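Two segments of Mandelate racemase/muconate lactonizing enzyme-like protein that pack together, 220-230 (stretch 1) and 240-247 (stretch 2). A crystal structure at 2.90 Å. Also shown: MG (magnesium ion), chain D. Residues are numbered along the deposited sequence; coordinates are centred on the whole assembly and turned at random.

Stretch 1 (220-230) RFDIPSSIRFA
Stretch 2, residues 240-247: WLEEPTPP

One hydrogen bond joins these two stretches, Phe221 N to Pro244 O; a CA-H...O contact and van der Waals packing make up the rest. Phe221 N donates to Pro244 O at 3.2 Å, with an N-H...O angle of 147°. Proline has no amide hydrogen to give, but its carbonyl is a good acceptor. The same oxygen lies at the edge of the Phe221 ring, near its plane. Phe221 has chi1 -38° (m) and chi2 81°, and its CA-to-CB bond points sideways to stretch 2. A CA-H...O contact follows one residue later, with Thr245 CA 3.5 Å from Phe221 O.

Stretch 1 starts as a loop: Arg220 has phi/psi -127/4, and Phe221 (-121/159) and Asp222 (-77/168) are extended. The helix runs from Ile223 to Ala230 and continues beyond it. Its backbone bonds are regular, from Ser226 N to Asp222 O at 3.0 Å through to Ala230 N to Ser226 O at 2.8 Å. Asp222 is the N-cap, with chi1 57° (p). Its OD1 accepts from Ser225 N at 2.8 Å and so satisfies an amide in the first turn, which has no helical carbonyl partner.

Stretch 2 begins extended, with strand at Leu241 (-121/117) and Glu242 (-86/128). The chain turns at Glu243, whose phi is positive (35/76). Pro244 follows at -73/-31, Thr245 at -114/166 and Pro246 at -56/145.

The two chains run in opposite senses. The CA atoms of Arg220 and Pro246 are 5.6 Å apart, those of Phe221 and Thr245 5.0 Å, those of Ser226 and Pro244 5.4 Å, and those of Ala230 and Leu241 7.7 Å. The gap is thus widest at the Leu241 end. Together the stretches bury 366 Å².

Ser226 points toward stretch 2 in the m rotamer (-54°). Its OG donates to Asp222 O at 2.7 Å, back to the N-cap residue. The hydroxyl also lies beside Thr245, with Ser226 OG 3.3 Å from Thr245 CG2. Ser226 CB also packs on Pro244 CB at 3.8 Å. Thr245 takes chi1 48° (p), and its CG2 lies 3.2 Å from Phe221 O. Pro246 CD approaches that same oxygen at 3.5 Å.

Further along the helix the contact is apolar. Leu241 points toward stretch 1, with chi1 -174° (t) and chi2 47° (p). Its CD1 meets the edge of the Phe229 ring, with Leu241 CD1 4.3 Å from Phe229 CE2. Phe229 also points toward the partner, at chi1 -175° (t) and chi2 70°. Leu241 CD2 is 4.2 Å from Ala230 CB, 4.0 Å from Ala230 CA and 4.4 Å from Phe229 CD2.

Glu242 alternates with Leu241 along the strand and takes no part in the contact. With chi1 -162° (t) and chi2 169° (t), it extends to the magnesium ion, which Glu242 OE2 binds at 2.2 Å. Trp240 NE1 gives a weak hydrogen bond to Glu242 OE1 at 3.4 Å.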

ATOM      1  N   ARG B 220     -16.486   0.410  10.187  1.00 29.96           N
ATOM      2  CA  ARG B 220     -16.701   1.839  10.387  1.00 29.49           C
ATOM      3  C   ARG B 220     -16.922   2.238  11.838  1.00 31.54           C
ATOM      4  O   ARG B 220     -17.177   3.416  12.098  1.00 32.78           O
ATOM      5  CB  ARG B 220     -17.948   2.319   9.625  1.00 27.43           C
ATOM      6  CG  ARG B 220     -18.246   1.654   8.301  1.00 25.69           C
ATOM      7  CD  ARG B 220     -17.598   2.363   7.143  1.00 23.85           C
ATOM      8  NE  ARG B 220     -18.167   1.899   5.885  1.00 24.91           N
ATOM      9  CZ  ARG B 220     -17.755   2.295   4.689  1.00 25.34           C
ATOM     10  NH1 ARG B 220     -16.761   3.169   4.580  1.00 26.02           N
ATOM     11  NH2 ARG B 220     -18.339   1.817   3.605  1.00 22.58           N
ATOM     12  N   PHE B 221     -16.821   1.307  12.788  1.00 31.12           N
ATOM     13  CA  PHE B 221     -17.132   1.676  14.171  1.00 28.95           C
ATOM     14  C   PHE B 221     -16.107   1.529  15.277  1.00 27.59           C
ATOM     15  O   PHE B 221     -15.145   0.767  15.174  1.00 26.23           O
ATOM     16  CB  PHE B 221     -18.414   0.963  14.576  1.00 28.17           C
ATOM     17  CG  PHE B 221     -19.414   0.908  13.473  1.00 29.88           C
ATOM     18  CD1 PHE B 221     -19.310  -0.054  12.474  1.00 29.90           C
ATOM     19  CD2 PHE B 221     -20.418   1.867  13.379  1.00 30.49           C
ATOM     20  CE1 PHE B 221     -20.190  -0.058  11.404  1.00 31.74           C
ATOM     21  CE2 PHE B 221     -21.307   1.874  12.312  1.00 28.86           C
ATOM     22  CZ  PHE B 221     -21.195   0.915  11.323  1.00 30.42           C
ATOM     23  N   ASP B 222     -16.359   2.284  16.344  1.00 26.32           N
ATOM     24  CA  ASP B 222     -15.521   2.302  17.531  1.00 25.13           C
ATOM     25  C   ASP B 222     -15.760   1.065  18.381  1.00 23.78           C
ATOM     26  O   ASP B 222     -16.721   0.323  18.184  1.00 23.73           O
ATOM     27  CB  ASP B 222     -15.807   3.545  18.378  1.00 26.03           C
ATOM     28  CG  ASP B 222     -17.262   3.652  18.777  1.00 28.45           C
ATOM     29  OD1 ASP B 222     -17.930   2.596  18.879  1.00 30.88           O
ATOM     30  OD2 ASP B 222     -17.738   4.785  19.006  1.00 28.67           O
ATOM     31  N   ILE B 223     -14.882   0.870  19.349  1.00 22.04           N
ATOM     32  CA  ILE B 223     -14.970  -0.275  20.225  1.00 21.70           C
ATOM     33  C   ILE B 223     -16.359  -0.494  20.824  1.00 22.03           C
ATOM     34  O   ILE B 223     -16.931  -1.577  20.673  1.00 21.41           O
ATOM     35  CB  ILE B 223     -13.896  -0.178  21.345  1.00 20.30           C
ATOM     36  CG1 ILE B 223     -12.523  -0.529  20.766  1.00 16.86           C
ATOM     37  CG2 ILE B 223     -14.239  -1.106  22.488  1.00 20.33           C
ATOM     38  CD1 ILE B 223     -12.424  -1.956  20.295  1.00 13.35           C
ATOM     39  N   PRO B 224     -16.926   0.532  21.495  1.00 21.94           N
ATOM     40  CA  PRO B 224     -18.251   0.422  22.113  1.00 22.62           C
ATOM     41  C   PRO B 224     -19.359  -0.045  21.166  1.00 24.44           C
ATOM     42  O   PRO B 224     -20.075  -1.011  21.454  1.00 22.69           O
ATOM     43  CB  PRO B 224     -18.496   1.831  22.645  1.00 19.99           C
ATOM     44  CG  PRO B 224     -17.143   2.288  22.982  1.00 20.19           C
ATOM     45  CD  PRO B 224     -16.349   1.857  21.778  1.00 21.30           C
ATOM     46  N   SER B 225     -19.499   0.639  20.037  1.00 24.69           N
ATOM     47  CA  SER B 225     -20.534   0.277  19.080  1.00 26.43           C
ATOM     48  C   SER B 225     -20.342  -1.160  18.567  1.00 27.14           C
ATOM     49  O   SER B 225     -21.284  -1.952  18.520  1.00 26.18           O
ATOM     50  CB  SER B 225     -20.539   1.278  17.908  1.00 27.16           C
ATOM     51  OG  SER B 225     -20.856   2.596  18.336  1.00 25.76           O
ATOM     52  N   SER B 226     -19.113  -1.495  18.192  1.00 27.91           N
ATOM     53  CA  SER B 226     -18.810  -2.824  17.681  1.00 27.70           C
ATOM     54  C   SER B 226     -19.260  -3.888  18.680  1.00 28.34           C
ATOM     55  O   SER B 226     -20.005  -4.810  18.337  1.00 28.71           O
ATOM     56  CB  SER B 226     -17.307  -2.951  17.432  1.00 27.48           C
ATOM     57  OG  SER B 226     -16.827  -1.910  16.606  1.00 28.29           O
ATOM     58  N   ILE B 227     -18.810  -3.732  19.922  1.00 26.94           N
ATOM     59  CA  ILE B 227     -19.128  -4.659  20.994  1.00 25.91           C
ATOM     60  C   ILE B 227     -20.616  -4.766  21.277  1.00 26.74           C
ATOM     61  O   ILE B 227     -21.160  -5.864  21.379  1.00 26.41           O
ATOM     62  CB  ILE B 227     -18.382  -4.265  22.276  1.00 24.29           C
ATOM     63  CG1 ILE B 227     -16.875  -4.388  22.047  1.00 24.36           C
ATOM     64  CG2 ILE B 227     -18.787  -5.150  23.409  1.00 23.26           C
ATOM     65  CD1 ILE B 227     -16.049  -4.274  23.295  1.00 22.97           C
ATOM     66  N   ARG B 228     -21.284  -3.627  21.399  1.00 28.99           N
ATOM     67  CA  ARG B 228     -22.710  -3.641  21.670  1.00 30.76           C
ATOM     68  C   ARG B 228     -23.460  -4.284  20.513  1.00 30.74           C
ATOM     69  O   ARG B 228     -24.413  -5.032  20.733  1.00 32.47           O
ATOM     70  CB  ARG B 228     -23.233  -2.221  21.903  1.00 34.46           C
ATOM     71  CG  ARG B 228     -24.665  -2.181  22.411  1.00 40.48           C
ATOM     72  CD  ARG B 228     -25.288  -0.779  22.421  1.00 48.61           C
ATOM     73  NE  ARG B 228     -26.746  -0.875  22.584  1.00 57.59           N
ATOM     74  CZ  ARG B 228     -27.617   0.124  22.408  1.00 62.19           C
ATOM     75  NH1 ARG B 228     -27.205   1.348  22.060  1.00 64.84           N
ATOM     76  NH2 ARG B 228     -28.921  -0.111  22.563  1.00 63.21           N
ATOM     77  N   PHE B 229     -23.035  -4.017  19.281  1.00 28.03           N
ATOM     78  CA  PHE B 229     -23.733  -4.597  18.147  1.00 26.52           C
ATOM     79  C   PHE B 229     -23.448  -6.077  18.018  1.00 27.20           C
ATOM     80  O   PHE B 229     -24.335  -6.855  17.665  1.00 26.16           O
ATOM     81  CB  PHE B 229     -23.363  -3.899  16.837  1.00 26.61           C
ATOM     82  CG  PHE B 229     -24.152  -4.396  15.662  1.00 25.88           C
ATOM     83  CD1 PHE B 229     -25.507  -4.105  15.551  1.00 24.60           C
ATOM     84  CD2 PHE B 229     -23.567  -5.255  14.722  1.00 27.35           C
ATOM     85  CE1 PHE B 229     -26.276  -4.664  14.528  1.00 26.47           C
ATOM     86  CE2 PHE B 229     -24.330  -5.830  13.684  1.00 26.55           C
ATOM     87  CZ  PHE B 229     -25.687  -5.536  13.589  1.00 26.53           C
ATOM     88  N   ALA B 230     -22.208  -6.467  18.300  1.00 27.59           N
ATOM     89  CA  ALA B 230     -21.814  -7.873  18.215  1.00 27.46           C
ATOM     90  C   ALA B 230     -22.601  -8.705  19.209  1.00 28.13           C
ATOM     91  O   ALA B 230     -23.143  -9.753  18.851  1.00 29.27           O
ATOM     92  CB  ALA B 230     -20.345  -8.023  18.488  1.00 25.68           C
ATOM     93  N   TRP B 240     -20.861 -15.321  10.186  1.00 33.99           N
ATOM     94  CA  TRP B 240     -19.794 -14.538  10.776  1.00 33.35           C
ATOM     95  C   TRP B 240     -20.206 -13.082  10.694  1.00 32.81           C
ATOM     96  O   TRP B 240     -21.194 -12.740  10.040  1.00 31.85           O
ATOM     97  CB  TRP B 240     -18.463 -14.754  10.038  1.00 33.71           C
ATOM     98  CG  TRP B 240     -18.328 -14.050   8.726  1.00 35.46           C
ATOM     99  CD1 TRP B 240     -18.384 -12.700   8.498  1.00 36.92           C
ATOM    100  CD2 TRP B 240     -18.052 -14.655   7.461  1.00 36.83           C
ATOM    101  NE1 TRP B 240     -18.157 -12.430   7.172  1.00 36.96           N
ATOM    102  CE2 TRP B 240     -17.947 -13.613   6.511  1.00 37.36           C
ATOM    103  CE3 TRP B 240     -17.877 -15.980   7.036  1.00 37.24           C
ATOM    104  CZ2 TRP B 240     -17.673 -13.854   5.160  1.00 36.18           C
ATOM    105  CZ3 TRP B 240     -17.604 -16.220   5.691  1.00 36.20           C
ATOM    106  CH2 TRP B 240     -17.504 -15.158   4.771  1.00 35.95           C
ATOM    107  N   LEU B 241     -19.441 -12.234  11.369  1.00 32.18           N
ATOM    108  CA  LEU B 241     -19.685 -10.803  11.373  1.00 30.48           C
ATOM    109  C   LEU B 241     -18.400 -10.178  10.828  1.00 30.12           C
ATOM    110  O   LEU B 241     -17.340 -10.313  11.434  1.00 29.52           O
ATOM    111  CB  LEU B 241     -19.978 -10.347  12.795  1.00 30.06           C
ATOM    112  CG  LEU B 241     -20.403  -8.899  12.985  1.00 30.41           C
ATOM    113  CD1 LEU B 241     -21.475  -8.538  11.991  1.00 30.53           C
ATOM    114  CD2 LEU B 241     -20.880  -8.698  14.417  1.00 31.65           C
ATOM    115  N   GLU B 242     -18.519  -9.511   9.680  1.00 28.94           N
ATOM    116  CA  GLU B 242     -17.396  -8.899   8.964  1.00 29.00           C
ATOM    117  C   GLU B 242     -16.980  -7.480   9.367  1.00 29.38           C
ATOM    118  O   GLU B 242     -17.794  -6.562   9.432  1.00 31.17           O
ATOM    119  CB  GLU B 242     -17.709  -8.932   7.454  1.00 29.78           C
ATOM    120  CG  GLU B 242     -16.529  -8.752   6.491  1.00 30.20           C
ATOM    121  CD  GLU B 242     -16.901  -9.064   5.032  1.00 30.84           C
ATOM    122  OE1 GLU B 242     -17.439 -10.156   4.777  1.00 30.28           O
ATOM    123  OE2 GLU B 242     -16.650  -8.232   4.136  1.00 30.06           O
ATOM    124  N   GLU B 243     -15.692  -7.322   9.635  1.00 28.66           N
ATOM    125  CA  GLU B 243     -15.091  -6.040   9.990  1.00 29.75           C
ATOM    126  C   GLU B 243     -15.870  -5.016  10.815  1.00 27.67           C
ATOM    127  O   GLU B 243     -16.346  -4.027  10.272  1.00 27.38           O
ATOM    128  CB  GLU B 243     -14.613  -5.319   8.718  1.00 31.91           C
ATOM    129  CG  GLU B 243     -13.695  -6.115   7.800  1.00 36.41           C
ATOM    130  CD  GLU B 243     -13.348  -5.351   6.531  1.00 39.86           C
ATOM    131  OE1 GLU B 243     -14.294  -4.893   5.852  1.00 43.98           O
ATOM    132  OE2 GLU B 243     -12.145  -5.209   6.209  1.00 41.10           O
ATOM    133  N   PRO B 244     -15.999  -5.221  12.133  1.00 26.32           N
ATOM    134  CA  PRO B 244     -16.730  -4.228  12.928  1.00 24.76           C
ATOM    135  C   PRO B 244     -15.909  -2.951  13.105  1.00 23.98           C
ATOM    136  O   PRO B 244     -16.457  -1.863  13.213  1.00 26.36           O
ATOM    137  CB  PRO B 244     -16.948  -4.937  14.254  1.00 24.07           C
ATOM    138  CG  PRO B 244     -15.771  -5.849  14.343  1.00 24.73           C
ATOM    139  CD  PRO B 244     -15.688  -6.408  12.945  1.00 26.08           C
ATOM    140  N   THR B 245     -14.589  -3.074  13.136  1.00 22.68           N
ATOM    141  CA  THR B 245     -13.750  -1.900  13.322  1.00 21.72           C
ATOM    142  C   THR B 245     -12.908  -1.621  12.091  1.00 20.76           C
ATOM    143  O   THR B 245     -12.818  -2.464  11.202  1.00 21.24           O
ATOM    144  CB  THR B 245     -12.811  -2.055  14.569  1.00 22.15           C
ATOM    145  OG1 THR B 245     -12.149  -3.328  14.540  1.00 20.88           O
ATOM    146  CG2 THR B 245     -13.611  -1.911  15.859  1.00 20.39           C
ATOM    147  N   PRO B 246     -12.301  -0.421  12.016  1.00 20.28           N
ATOM    148  CA  PRO B 246     -11.448   0.010  10.901  1.00 21.68           C
ATOM    149  C   PRO B 246     -10.308  -0.996  10.704  1.00 23.90           C
ATOM    150  O   PRO B 246      -9.804  -1.573  11.673  1.00 23.02           O
ATOM    151  CB  PRO B 246     -10.953   1.376  11.356  1.00 20.48           C
ATOM    152  CG  PRO B 246     -12.074   1.878  12.185  1.00 18.72           C
ATOM    153  CD  PRO B 246     -12.477   0.675  12.985  1.00 20.03           C
ATOM    154  N   PRO B 247      -9.892  -1.215   9.445  1.00 24.98           N
ATOM    155  CA  PRO B 247      -8.826  -2.155   9.079  1.00 26.05           C
ATOM    156  C   PRO B 247      -7.383  -1.879   9.497  1.00 27.01           C
ATOM    157  O   PRO B 247      -6.490  -2.657   9.178  1.00 30.32           O
ATOM    158  CB  PRO B 247      -8.981  -2.274   7.556  1.00 25.65           C
ATOM    159  CG  PRO B 247      -9.501  -0.945   7.157  1.00 25.34           C
ATOM    160  CD  PRO B 247     -10.528  -0.660   8.236  1.00 25.52           C
TER
HETATM  161 MG    MG D 409     -16.556  -6.722   2.529  1.00 45.28          MG